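PDB 6OZB: Two-component sensor histidine kinase from Nostoc sp., which probably acts in light sensing as a cyanobacterial phytochrome, its GAF domain here carrying the bilin chromophore phycoerythrobilin. Local coordinates for residues R21-R25 and A38-E42. The protein carries 1 engineered substitution. Numbering follows the deposited sequence.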
loop_
_atom_site.group_PDB
_atom_site.type_symbol
_atom_site.label_atom_id
_atom_site.label_comp_id
_atom_site.label_asym_id
_atom_site.label_seq_id
_atom_site.Cartn_x
_atom_site.Cartn_y
_atom_site.Cartn_z
ATOM N N ARG C 21 -16.388 -26.387 17.285
ATOM C CA ARG C 21 -17.364 -26.048 18.301
ATOM C C ARG C 21 -18.646 -25.498 17.640
ATOM O O ARG C 21 -19.741 -25.744 18.117
ATOM C CB ARG C 21 -16.759 -25.061 19.285
ATOM C CG ARG C 21 -15.724 -25.698 20.222
ATOM C CD ARG C 21 -15.078 -24.610 21.115
ATOM N NE ARG C 21 -14.010 -25.149 21.957
ATOM C CZ ARG C 21 -14.219 -25.874 23.058
ATOM N NH1 ARG C 21 -15.454 -26.157 23.453
ATOM N NH2 ARG C 21 -13.190 -26.330 23.767
ATOM N N ILE C 22 -18.528 -24.780 16.528
ATOM C CA ILE C 22 -19.724 -24.350 15.803
ATOM C C ILE C 22 -20.462 -25.552 15.255
ATOM O O ILE C 22 -21.670 -25.646 15.376
ATOM C CB ILE C 22 -19.403 -23.380 14.617
ATOM C CG1 ILE C 22 -18.777 -22.095 15.125
ATOM C CG2 ILE C 22 -20.669 -23.039 13.846
ATOM C CD1 ILE C 22 -18.164 -21.243 13.998
ATOM N N THR C 23 -19.714 -26.472 14.674
ATOM C CA THR C 23 -20.298 -27.643 14.076
ATOM C C THR C 23 -21.056 -28.463 15.131
ATOM O O THR C 23 -22.137 -28.966 14.865
ATOM C CB THR C 23 -19.226 -28.482 13.392
ATOM O OG1 THR C 23 -18.622 -27.705 12.344
ATOM C CG2 THR C 23 -19.817 -29.714 12.817
ATOM N N ALA C 24 -20.513 -28.549 16.341
ATOM C CA ALA C 24 -21.158 -29.299 17.411
ATOM C C ALA C 24 -22.520 -28.694 17.722
ATOM O O ALA C 24 -23.481 -29.425 17.969
ATOM C CB ALA C 24 -20.294 -29.326 18.651
ATOM N N ARG C 25 -22.606 -27.364 17.708
ATOM C CA ARG C 25 -23.865 -26.688 17.976
ATOM C C ARG C 25 -24.905 -26.931 16.892
ATOM O O ARG C 25 -26.103 -27.069 17.173
ATOM C CB ARG C 25 -23.648 -25.190 18.135
ATOM C CG ARG C 25 -22.895 -24.856 19.406
ATOM C CD ARG C 25 -22.665 -23.377 19.521
ATOM N NE ARG C 25 -21.548 -23.220 20.426
ATOM C CZ ARG C 25 -20.368 -22.709 20.088
ATOM N NH1 ARG C 25 -20.111 -22.211 18.861
ATOM N NH2 ARG C 25 -19.435 -22.681 21.000
ATOM N N ALA C 38 -23.226 -17.892 21.022
ATOM C CA ALA C 38 -22.159 -18.646 21.687
ATOM C C ALA C 38 -20.858 -18.564 20.927
ATOM O O ALA C 38 -19.779 -18.631 21.517
ATOM C CB ALA C 38 -22.570 -20.103 21.868
ATOM N N THR C 39 -20.944 -18.334 19.627
ATOM C CA THR C 39 -19.778 -18.376 18.785
ATOM C C THR C 39 -18.938 -17.116 18.923
ATOM O O THR C 39 -17.717 -17.170 18.845
ATOM C CB THR C 39 -20.171 -18.557 17.285
ATOM O OG1 THR C 39 -20.831 -19.823 17.099
ATOM C CG2 THR C 39 -18.950 -18.478 16.386
ATOM N N THR C 40 -19.568 -15.964 19.098
ATOM C CA THR C 40 -18.790 -14.735 19.134
ATOM C C THR C 40 -17.802 -14.744 20.297
ATOM O O THR C 40 -16.684 -14.230 20.167
ATOM C CB THR C 40 -19.683 -13.488 19.222
ATOM O OG1 THR C 40 -20.246 -13.386 20.535
ATOM C CG2 THR C 40 -20.770 -13.570 18.163
ATOM N N ALA C 41 -18.147 -15.358 21.430
ATOM C CA ALA C 41 -17.205 -15.384 22.564
ATOM C C ALA C 41 -15.954 -16.206 22.266
ATOM O O ALA C 41 -14.847 -15.868 22.679
ATOM C CB ALA C 41 -17.879 -15.920 23.828
ATOM N N GLU C 42 -16.143 -17.316 21.569
ATOM C CA GLU C 42 -15.021 -18.171 21.207
ATOM C C GLU C 42 -14.182 -17.463 20.143
ATOM O O GLU C 42 -12.967 -17.521 20.154
ATOM C CB GLU C 42 -15.584 -19.531 20.769
ATOM C CG GLU C 42 -16.191 -20.201 22.005
ATOM C CD GLU C 42 -16.932 -21.486 21.731
ATOM O OE1 GLU C 42 -17.063 -21.861 20.548
ATOM O OE2 GLU C 42 -17.358 -22.150 22.713
HETATM O O HOH W 1 -17.910 -25.016 22.788
#
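A carboxylate placed between two helices can serve two arginines in different ways, one directly and one through water, and E42 illustrates the principle. Its OE1 accepts a nearly straight hydrogen bond, part of a salt bridge, from R25 NH2, the two atoms 2.6 Å apart; the model is crowded here, so the position of NH2 is somewhat less certain. E42 OE2 takes up a water instead: the water donates to E42 OE2 at 2.9 Å and accepts from R21 NH1 at 2.8 Å. R21 and E42 are thus joined by water rather than by direct pairing, since R21 NH1 stays 4.5 Å from E42 OE2 and that oxygen lies well out of the guanidinium plane. R21 NE has a weak hydrogen bond to S17 OG one turn earlier.

The two segments belong to helices 12-27 and 32-47, successive in sequence and packed as an antiparallel helical hairpin, with local axes 10.8 Å apart at 169°. Helix 32-47 leads into the antiparallel sheet of the GAF fold, and its T40 rests on A67 and S69 of strand 63-70; on helix 12-27, I22 reaches Q190 of helix 178-201.

At the closest backbone approach, I22 CA to T39 CA is 6.7 Å, and I22 CG1 packs 3.6 Å from T39 OG1. That hydroxyl is satisfied within its own helix by the carbonyl oxygen of I35, while R25 NH1 lies 3.1 Å from T39 OG1. One face of the R25 guanidinium is covered by the methyl of A38, whose CB is 3.6 Å from R25 NE.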